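Local atomic coordinates of AlkZ (Streptomyces sahachiroi, PDB entry 5UUJ), a protein that belongs to the AlkZ-like family of DNA glycosylases and combines many helices with a small mixed beta sheet. Residues E23-P28 and G280-G285; A53-A58 and G286-L291; A57-E62 and A358-R363. All blocks are in the same frame, centred on the assembly; numbering follows the deposited sequence.

Contact 1 of 3, residues E23-P28 and G280-G285; sequences EPRTQP and GIRLLG
Glu23 and Arg282 meet through a salt bridge in which carboxylate oxygen OE2 of Glu23 accepts from NH1 of Arg282 at 3.2 Å. This bond is bent, with an angle of 135° at the hydrogen, and the position of NH1 is itself not secure, so the bond is doubtful. A straighter bond comes from within the loop, where NE of Arg25 reaches OE2 of Glu23 at 3.0 Å from the syn side of the carboxylate, though well out of its plane. The same oxygen lies in the guanidinium plane of Arg25, and NH2 of Arg25 adds a weak bond to it. One acceptor atom thus gathers two arginines into a network, an example of a carboxylate bringing two cations close together. Arg25 NH2 comes down over the centre of the Arg282 guanidinium, 3.3 Å from Arg282 CZ, and the two flat groups are turned only 32° apart. Glu23 and Glu357 probably offset the charge of the two close arginines, since Arg25 NH2 also makes a salt bridge with Glu357, its strongest polar partner. The bend of Glu23 at chi2 (-67°) turns its carboxylate toward Arg25, whose NE it meets, and NH1 of Arg282 then reaches the same OE2. Between the two segments the apolar part is small: OE2 of Glu23 lies 3.6 Å from CD of Arg282, whose side chain bears most of the buried surface on the strand side. The partners belong to the loop that joins helix 9-19 to helix 30-36 and to strand 281-284, an outermost strand of the mixed sheet. Its backbone pairs antiparallel with strand 320-323, while helix 351-365 lies close by, supplying Glu357 and setting His360 against both arginines.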
loop_
_atom_site.group_PDB
_atom_site.type_symbol
_atom_site.label_atom_id
_atom_site.label_comp_id
_atom_site.label_asym_id
_atom_site.label_seq_id
_atom_site.Cartn_x
_atom_site.Cartn_y
_atom_site.Cartn_z
ATOM N N GLU A 23 -14.594 -10.701 -0.657
ATOM C CA GLU A 23 -15.850 -11.443 -0.809
ATOM C C GLU A 23 -16.250 -11.483 -2.284
ATOM O O GLU A 23 -16.428 -10.431 -2.893
ATOM C CB GLU A 23 -16.984 -10.802 0.001
ATOM C CG GLU A 23 -16.760 -10.721 1.506
ATOM C CD GLU A 23 -16.741 -12.082 2.184
ATOM O OE1 GLU A 23 -17.392 -13.021 1.671
ATOM O OE2 GLU A 23 -16.073 -12.207 3.235
ATOM N N PRO A 24 -16.416 -12.687 -2.865
ATOM C CA PRO A 24 -16.304 -14.023 -2.267
ATOM C C PRO A 24 -14.860 -14.415 -1.983
ATOM O O PRO A 24 -13.943 -13.656 -2.293
ATOM C CB PRO A 24 -16.921 -14.935 -3.329
ATOM C CG PRO A 24 -16.671 -14.227 -4.607
ATOM C CD PRO A 24 -16.786 -12.766 -4.291
ATOM N N ARG A 25 -14.673 -15.595 -1.404
ATOM C CA ARG A 25 -13.352 -16.045 -0.990
ATOM C C ARG A 25 -12.715 -16.983 -2.010
ATOM O O ARG A 25 -13.329 -17.957 -2.449
ATOM C CB ARG A 25 -13.438 -16.732 0.376
ATOM C CG ARG A 25 -13.427 -15.761 1.548
ATOM C CD ARG A 25 -14.667 -15.879 2.401
ATOM N NE ARG A 25 -14.707 -14.846 3.435
ATOM C CZ ARG A 25 -14.137 -14.950 4.632
ATOM N NH1 ARG A 25 -13.472 -16.049 4.973
ATOM N NH2 ARG A 25 -14.235 -13.950 5.495
ATOM N N THR A 26 -11.479 -16.668 -2.384
ATOM C CA THR A 26 -10.682 -17.520 -3.257
ATOM C C THR A 26 -9.309 -17.725 -2.631
ATOM O O THR A 26 -9.064 -17.280 -1.511
ATOM C CB THR A 26 -10.523 -16.913 -4.664
ATOM O OG1 THR A 26 -9.970 -15.594 -4.561
ATOM C CG2 THR A 26 -11.858 -16.836 -5.365
ATOM N N GLN A 27 -8.415 -18.390 -3.358
ATOM C CA GLN A 27 -7.081 -18.679 -2.849
ATOM C C GLN A 27 -5.998 -18.078 -3.741
ATOM O O GLN A 27 -5.225 -18.800 -4.369
ATOM C CB GLN A 27 -6.878 -20.188 -2.721
ATOM C CG GLN A 27 -5.678 -20.571 -1.872
ATOM C CD GLN A 27 -5.889 -20.293 -0.392
ATOM O OE1 GLN A 27 -7.022 -20.165 0.076
ATOM N NE2 GLN A 27 -4.791 -20.201 0.354
ATOM N N PRO A 28 -5.936 -16.744 -3.795
ATOM C CA PRO A 28 -4.873 -16.097 -4.564
ATOM C C PRO A 28 -3.515 -16.261 -3.894
ATOM O O PRO A 28 -3.436 -16.382 -2.671
ATOM C CB PRO A 28 -5.302 -14.630 -4.584
ATOM C CG PRO A 28 -6.093 -14.460 -3.335
ATOM C CD PRO A 28 -6.805 -15.764 -3.120
ATOM N N GLY A 280 -22.856 -7.880 5.090
ATOM C CA GLY A 280 -22.041 -8.805 5.860
ATOM C C GLY A 280 -20.936 -8.155 6.669
ATOM O O GLY A 280 -20.704 -6.950 6.577
ATOM N N ILE A 281 -20.252 -8.975 7.461
ATOM C CA ILE A 281 -19.177 -8.514 8.331
ATOM C C ILE A 281 -17.823 -8.979 7.810
ATOM O O ILE A 281 -17.688 -10.092 7.299
ATOM C CB ILE A 281 -19.358 -9.028 9.776
ATOM C CG1 ILE A 281 -20.740 -8.652 10.316
ATOM C CG2 ILE A 281 -18.261 -8.486 10.691
ATOM C CD1 ILE A 281 -21.006 -7.167 10.368
ATOM N N ARG A 282 -16.825 -8.118 7.953
ATOM C CA ARG A 282 -15.456 -8.461 7.606
ATOM C C ARG A 282 -14.513 -7.869 8.656
ATOM O O ARG A 282 -14.652 -6.707 9.039
ATOM C CB ARG A 282 -15.118 -7.950 6.203
ATOM C CG ARG A 282 -13.854 -8.531 5.601
ATOM C CD ARG A 282 -14.014 -9.988 5.185
ATOM N NE ARG A 282 -12.733 -10.688 5.289
ATOM C CZ ARG A 282 -12.255 -11.561 4.404
ATOM N NH1 ARG A 282 -12.937 -11.883 3.312
ATOM N NH2 ARG A 282 -11.074 -12.119 4.620
ATOM N N LEU A 283 -13.581 -8.686 9.140
ATOM C CA LEU A 283 -12.566 -8.230 10.083
ATOM C C LEU A 283 -11.228 -8.100 9.372
ATOM O O LEU A 283 -10.620 -9.097 8.986
ATOM C CB LEU A 283 -12.437 -9.191 11.270
ATOM C CG LEU A 283 -13.625 -9.292 12.229
ATOM C CD1 LEU A 283 -13.292 -10.228 13.380
ATOM C CD2 LEU A 283 -14.030 -7.930 12.758
ATOM N N LEU A 284 -10.781 -6.861 9.207
ATOM C CA LEU A 284 -9.535 -6.575 8.511
ATOM C C LEU A 284 -8.443 -6.203 9.503
ATOM O O LEU A 284 -8.708 -5.558 10.517
ATOM C CB LEU A 284 -9.740 -5.443 7.502
ATOM C CG LEU A 284 -10.903 -5.629 6.523
ATOM C CD1 LEU A 284 -11.056 -4.401 5.639
ATOM C CD2 LEU A 284 -10.712 -6.876 5.676
ATOM N N GLY A 285 -7.213 -6.613 9.207
ATOM C CA GLY A 285 -6.075 -6.268 10.037
ATOM C C GLY A 285 -5.765 -4.785 9.965
ATOM O O GLY A 285 -6.435 -4.037 9.254
#

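Contact 2 of 3, residues A53-A58 and G286-L291; sequences ALRQAA and GFDQYL
Arg55 and Asp288 approach from opposite directions and meet end-on, the guanidinium and carboxylate lying nearly in one plane, 16° apart. NH1 of Arg55 donates to OD1 of Asp288 at 2.8 Å, using the syn lone pair of that oxygen. Alongside it, NH2 of Arg55 donates to OD2 of Asp288 at 3.0 Å, again from the syn side. Both bonds are almost straight, so the pair is a textbook bidentate salt bridge, in which two parallel bonds fix the rotation of each flat group against the other. The arginine spans the gap because its chain is extended from CG to NE. Asp288 turns to face it with CG opposite the backbone nitrogen (chi1 -168°). The carboxylate has a second task: OD2 of Asp288 also accepts from the backbone N of Tyr290 at 2.9 Å, from above the carboxylate plane. Asp288 sits at the N-cap of helix 289-292 and this is its capping bond, so that one oxygen serves both the helix start and the arginine. Two further bonds tie Arg55, NE to the carbonyl of Gln20 and NH1 to that of Asn51. These bonds probably compensate the charge of a buried arginine, and they fix the orientation of the guanidinium. Tyr290 adds a looser touch, its CB 4.0 Å from Arg55 NH2, before its ring runs off to a hydroxyl bond with the carbonyl of Gly325. Residues 53-56 form a type I turn at the end of helix 45-53, and the salt bridge ties this turn to the start of helix 289-292. Helix 9-19 packs on Tyr290 through Phe13 and Met17, and Leu54 rests against helix 351-365.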
loop_
_atom_site.group_PDB
_atom_site.type_symbol
_atom_site.label_atom_id
_atom_site.label_comp_id
_atom_site.label_asym_id
_atom_site.label_seq_id
_atom_site.Cartn_x
_atom_site.Cartn_y
_atom_site.Cartn_z
ATOM N N ALA A 53 -3.074 -12.927 4.169
ATOM C CA ALA A 53 -3.642 -14.192 4.631
ATOM C C ALA A 53 -5.159 -14.121 4.771
ATOM O O ALA A 53 -5.858 -15.095 4.490
ATOM C CB ALA A 53 -3.015 -14.600 5.954
ATOM N N LEU A 54 -5.665 -12.971 5.210
ATOM C CA LEU A 54 -7.102 -12.795 5.373
ATOM C C LEU A 54 -7.819 -12.817 4.023
ATOM O O LEU A 54 -9.022 -13.048 3.959
ATOM C CB LEU A 54 -7.405 -11.489 6.108
ATOM C CG LEU A 54 -7.053 -11.438 7.600
ATOM C CD1 LEU A 54 -7.203 -10.022 8.126
ATOM C CD2 LEU A 54 -7.913 -12.390 8.405
ATOM N N ARG A 55 -7.074 -12.584 2.948
ATOM C CA ARG A 55 -7.645 -12.569 1.604
ATOM C C ARG A 55 -7.520 -13.932 0.918
ATOM O O ARG A 55 -7.653 -14.045 -0.303
ATOM C CB ARG A 55 -6.974 -11.474 0.772
ATOM C CG ARG A 55 -7.467 -10.087 1.139
ATOM C CD ARG A 55 -6.711 -9.003 0.413
ATOM N NE ARG A 55 -7.421 -7.731 0.462
ATOM C CZ ARG A 55 -7.407 -6.898 1.498
ATOM N NH1 ARG A 55 -6.721 -7.199 2.592
ATOM N NH2 ARG A 55 -8.083 -5.760 1.441
ATOM N N GLN A 56 -7.276 -14.961 1.725
ATOM C CA GLN A 56 -7.196 -16.336 1.245
ATOM C C GLN A 56 -8.219 -17.201 1.972
ATOM O O GLN A 56 -8.279 -17.194 3.201
ATOM C CB GLN A 56 -5.788 -16.891 1.451
ATOM C CG GLN A 56 -4.726 -16.174 0.629
ATOM C CD GLN A 56 -3.317 -16.477 1.099
ATOM O OE1 GLN A 56 -3.080 -16.712 2.283
ATOM N NE2 GLN A 56 -2.372 -16.471 0.168
ATOM N N ALA A 57 -9.020 -17.939 1.204
ATOM C CA ALA A 57 -10.070 -18.792 1.759
ATOM C C ALA A 57 -9.504 -19.719 2.823
ATOM O O ALA A 57 -10.129 -19.951 3.856
ATOM C CB ALA A 57 -10.737 -19.597 0.657
ATOM N N ALA A 58 -8.316 -20.246 2.548
ATOM C CA ALA A 58 -7.542 -20.992 3.529
ATOM C C ALA A 58 -6.296 -20.176 3.863
ATOM O O ALA A 58 -5.277 -20.306 3.182
ATOM C CB ALA A 58 -7.166 -22.366 2.994
ATOM N N GLY A 286 -4.751 -4.354 10.705
ATOM C CA GLY A 286 -4.350 -2.962 10.693
ATOM C C GLY A 286 -3.785 -2.556 9.347
ATOM O O GLY A 286 -3.374 -3.407 8.564
ATOM N N PHE A 287 -3.774 -1.254 9.078
ATOM C CA PHE A 287 -3.171 -0.711 7.863
ATOM C C PHE A 287 -3.670 -1.417 6.604
ATOM O O PHE A 287 -2.900 -1.638 5.672
ATOM C CB PHE A 287 -1.640 -0.825 7.925
ATOM C CG PHE A 287 -1.008 -0.049 9.045
ATOM C CD1 PHE A 287 -0.665 1.283 8.874
ATOM C CD2 PHE A 287 -0.738 -0.654 10.263
ATOM C CE1 PHE A 287 -0.075 1.999 9.898
ATOM C CE2 PHE A 287 -0.148 0.059 11.291
ATOM C CZ PHE A 287 0.186 1.388 11.107
ATOM N N ASP A 288 -4.946 -1.785 6.569
ATOM C CA ASP A 288 -5.437 -2.574 5.449
ATOM C C ASP A 288 -5.729 -1.714 4.226
ATOM O O ASP A 288 -6.255 -0.604 4.333
ATOM C CB ASP A 288 -6.690 -3.356 5.832
ATOM C CG ASP A 288 -7.047 -4.406 4.795
ATOM O OD1 ASP A 288 -6.417 -5.484 4.811
ATOM O OD2 ASP A 288 -7.937 -4.151 3.958
ATOM N N GLN A 289 -5.385 -2.254 3.062
ATOM C CA GLN A 289 -5.556 -1.560 1.794
ATOM C C GLN A 289 -7.010 -1.198 1.494
ATOM O O GLN A 289 -7.263 -0.241 0.764
ATOM C CB GLN A 289 -4.996 -2.414 0.656
ATOM C CG GLN A 289 -3.475 -2.483 0.621
ATOM C CD GLN A 289 -2.830 -1.128 0.371
ATOM O OE1 GLN A 289 -2.864 -0.606 -0.742
ATOM N NE2 GLN A 289 -2.241 -0.554 1.413
ATOM N N TYR A 290 -7.961 -1.949 2.042
ATOM C CA TYR A 290 -9.370 -1.614 1.843
ATOM C C TYR A 290 -9.632 -0.195 2.340
ATOM O O TYR A 290 -10.445 0.538 1.772
ATOM C CB TYR A 290 -10.296 -2.601 2.562
ATOM C CG TYR A 290 -11.754 -2.258 2.368
ATOM C CD1 TYR A 290 -12.421 -2.609 1.200
ATOM C CD2 TYR A 290 -12.459 -1.554 3.337
ATOM C CE1 TYR A 290 -13.752 -2.278 1.009
ATOM C CE2 TYR A 290 -13.785 -1.222 3.155
ATOM C CZ TYR A 290 -14.428 -1.587 1.989
ATOM O OH TYR A 290 -15.752 -1.259 1.802
ATOM N N LEU A 291 -8.921 0.180 3.397
ATOM C CA LEU A 291 -9.012 1.514 3.975
ATOM C C LEU A 291 -8.097 2.507 3.274
ATOM O O LEU A 291 -8.511 3.618 2.938
ATOM C CB LEU A 291 -8.651 1.468 5.461
ATOM C CG LEU A 291 -9.739 1.767 6.489
ATOM C CD1 LEU A 291 -9.136 1.708 7.879
ATOM C CD2 LEU A 291 -10.386 3.122 6.250
#

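Contact 3 of 3, residues A57-E62 and A358-R363; sequences AAPDRE and AAHVAR
His360 and Arg363 both start out with CG opposite the backbone nitrogen (chi1 -171° and -172°), and from neighbouring turns of their helix they reach Pro59. The proline presents its ring to them directly. CG of Pro59 lies over one face of the imidazole, 3.5 Å from His360 CE1, while CD of Pro59 rests 3.9 Å from CG of Arg363. Bends at chi2 and chi3 then fold the arginine chain back, leaving NH1 of Arg363 3.6 Å from Pro59 O, beside it but without a hydrogen bond. At the edge of the imidazole, Ala57 O lies near the ring plane, 3.9 Å from CE1 of His360. The arrangement illustrates how a loop can be seated on a helix largely through one proline: side chains at positions i and i+3 of helix 351-365 receive the ring presented by the segment leading into helix 62-69. The imidazole is held by NE2, which bonds to the carbonyl of Leu54 just upstream in the same loop. A water supplements the packing, accepting from Arg61 N at 3.0 Å, donating to Arg363 O at 3.1 Å, and giving a weak bond to Pro59 O. Farther along, Arg61 reaches the carbonyl of Ala364 through NH1 and pairs with Glu49 of helix 45-53 through NH2.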
loop_
_atom_site.group_PDB
_atom_site.type_symbol
_atom_site.label_atom_id
_atom_site.label_comp_id
_atom_site.label_asym_id
_atom_site.label_seq_id
_atom_site.Cartn_x
_atom_site.Cartn_y
_atom_site.Cartn_z
ATOM N N ALA A 57 -9.020 -17.939 1.204
ATOM C CA ALA A 57 -10.070 -18.792 1.759
ATOM C C ALA A 57 -9.504 -19.719 2.823
ATOM O O ALA A 57 -10.129 -19.951 3.856
ATOM C CB ALA A 57 -10.737 -19.597 0.657
ATOM N N ALA A 58 -8.316 -20.246 2.548
ATOM C CA ALA A 58 -7.542 -20.992 3.529
ATOM C C ALA A 58 -6.296 -20.176 3.863
ATOM O O ALA A 58 -5.277 -20.306 3.182
ATOM C CB ALA A 58 -7.166 -22.366 2.994
ATOM N N PRO A 59 -6.383 -19.313 4.895
ATOM C CA PRO A 59 -5.293 -18.396 5.259
ATOM C C PRO A 59 -3.921 -19.056 5.300
ATOM O O PRO A 59 -3.735 -20.087 5.947
ATOM C CB PRO A 59 -5.705 -17.908 6.647
ATOM C CG PRO A 59 -7.185 -17.920 6.602
ATOM C CD PRO A 59 -7.559 -19.117 5.764
ATOM N N ASP A 60 -2.974 -18.448 4.594
ATOM C CA ASP A 60 -1.626 -18.984 4.455
ATOM C C ASP A 60 -0.610 -17.856 4.619
ATOM O O ASP A 60 -0.029 -17.382 3.642
ATOM C CB ASP A 60 -1.478 -19.668 3.092
ATOM C CG ASP A 60 -0.154 -20.382 2.932
ATOM O OD1 ASP A 60 0.549 -20.582 3.944
ATOM O OD2 ASP A 60 0.176 -20.757 1.786
ATOM N N ARG A 61 -0.402 -17.428 5.862
ATOM C CA ARG A 61 0.370 -16.217 6.126
ATOM C C ARG A 61 1.838 -16.378 5.747
ATOM O O ARG A 61 2.517 -15.390 5.473
ATOM C CB ARG A 61 0.243 -15.800 7.601
ATOM C CG ARG A 61 0.985 -16.676 8.606
ATOM C CD ARG A 61 0.849 -16.141 10.042
ATOM N NE ARG A 61 1.553 -14.869 10.256
ATOM C CZ ARG A 61 0.977 -13.700 10.551
ATOM N NH1 ARG A 61 -0.340 -13.589 10.682
ATOM N NH2 ARG A 61 1.730 -12.623 10.723
ATOM N N GLU A 62 2.327 -17.613 5.709
ATOM C CA GLU A 62 3.717 -17.850 5.332
ATOM C C GLU A 62 3.930 -17.688 3.829
ATOM O O GLU A 62 5.070 -17.651 3.367
ATOM C CB GLU A 62 4.174 -19.247 5.775
ATOM C CG GLU A 62 4.353 -19.393 7.285
ATOM C CD GLU A 62 5.321 -18.373 7.872
ATOM O OE1 GLU A 62 6.385 -18.127 7.263
ATOM O OE2 GLU A 62 5.013 -17.812 8.945
ATOM N N ALA A 358 -13.740 -14.369 13.402
ATOM C CA ALA A 358 -12.673 -14.609 14.372
ATOM C C ALA A 358 -11.928 -15.904 14.053
ATOM O O ALA A 358 -10.713 -15.981 14.211
ATOM C CB ALA A 358 -13.239 -14.657 15.790
ATOM N N ALA A 359 -12.662 -16.914 13.595
ATOM C CA ALA A 359 -12.062 -18.196 13.236
ATOM C C ALA A 359 -11.171 -18.052 12.008
ATOM O O ALA A 359 -10.143 -18.721 11.890
ATOM C CB ALA A 359 -13.140 -19.228 12.985
ATOM N N HIS A 360 -11.581 -17.178 11.093
ATOM C CA HIS A 360 -10.799 -16.880 9.901
ATOM C C HIS A 360 -9.524 -16.129 10.289
ATOM O O HIS A 360 -8.440 -16.421 9.782
ATOM C CB HIS A 360 -11.635 -16.063 8.915
ATOM C CG HIS A 360 -10.996 -15.886 7.572
ATOM N ND1 HIS A 360 -10.803 -16.929 6.697
ATOM C CD2 HIS A 360 -10.523 -14.776 6.954
ATOM C CE1 HIS A 360 -10.231 -16.474 5.592
ATOM N NE2 HIS A 360 -10.052 -15.174 5.725
ATOM N N VAL A 361 -9.661 -15.170 11.200
ATOM C CA VAL A 361 -8.524 -14.410 11.703
ATOM C C VAL A 361 -7.585 -15.315 12.497
ATOM O O VAL A 361 -6.366 -15.159 12.439
ATOM C CB VAL A 361 -8.984 -13.228 12.588
ATOM C CG1 VAL A 361 -7.800 -12.564 13.292
ATOM C CG2 VAL A 361 -9.733 -12.203 11.750
ATOM N N ALA A 362 -8.159 -16.257 13.241
ATOM C CA ALA A 362 -7.367 -17.190 14.032
ATOM C C ALA A 362 -6.445 -18.003 13.130
ATOM O O ALA A 362 -5.255 -18.153 13.413
ATOM C CB ALA A 362 -8.272 -18.112 14.836
ATOM N N ARG A 363 -7.001 -18.522 12.041
ATOM C CA ARG A 363 -6.233 -19.316 11.090
ATOM C C ARG A 363 -5.155 -18.459 10.428
ATOM O O ARG A 363 -4.034 -18.916 10.205
ATOM C CB ARG A 363 -7.159 -19.923 10.036
ATOM C CG ARG A 363 -6.498 -20.922 9.092
ATOM C CD ARG A 363 -6.132 -22.234 9.787
ATOM N NE ARG A 363 -4.873 -22.146 10.525
ATOM C CZ ARG A 363 -3.665 -22.273 9.978
ATOM N NH1 ARG A 363 -3.534 -22.488 8.675
ATOM N NH2 ARG A 363 -2.580 -22.178 10.737
HETATM O O HOH W 1 -2.058 -19.079 7.801
#

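Contact 2 is the buried member of the group, with its centre about 12 Å from that of the chain, whereas contacts 1 and 3 have centres about 18 and 21 Å out and are only partly buried. Chemistry changes along with depth: a planar two-bond ion pair inside, a shared-carboxylate network nearer the surface, and proline packing with a bridging water outermost. Contacts 2 and 3 both use the loop between helices 45-53 and 62-69 and share Ala57 and Ala58, while contacts 1 and 2 use successive elements, strand 281-284 and helix 289-292. Backbone pairing of Thr26 with Ala57 further joins segments 23-28 and 53-58.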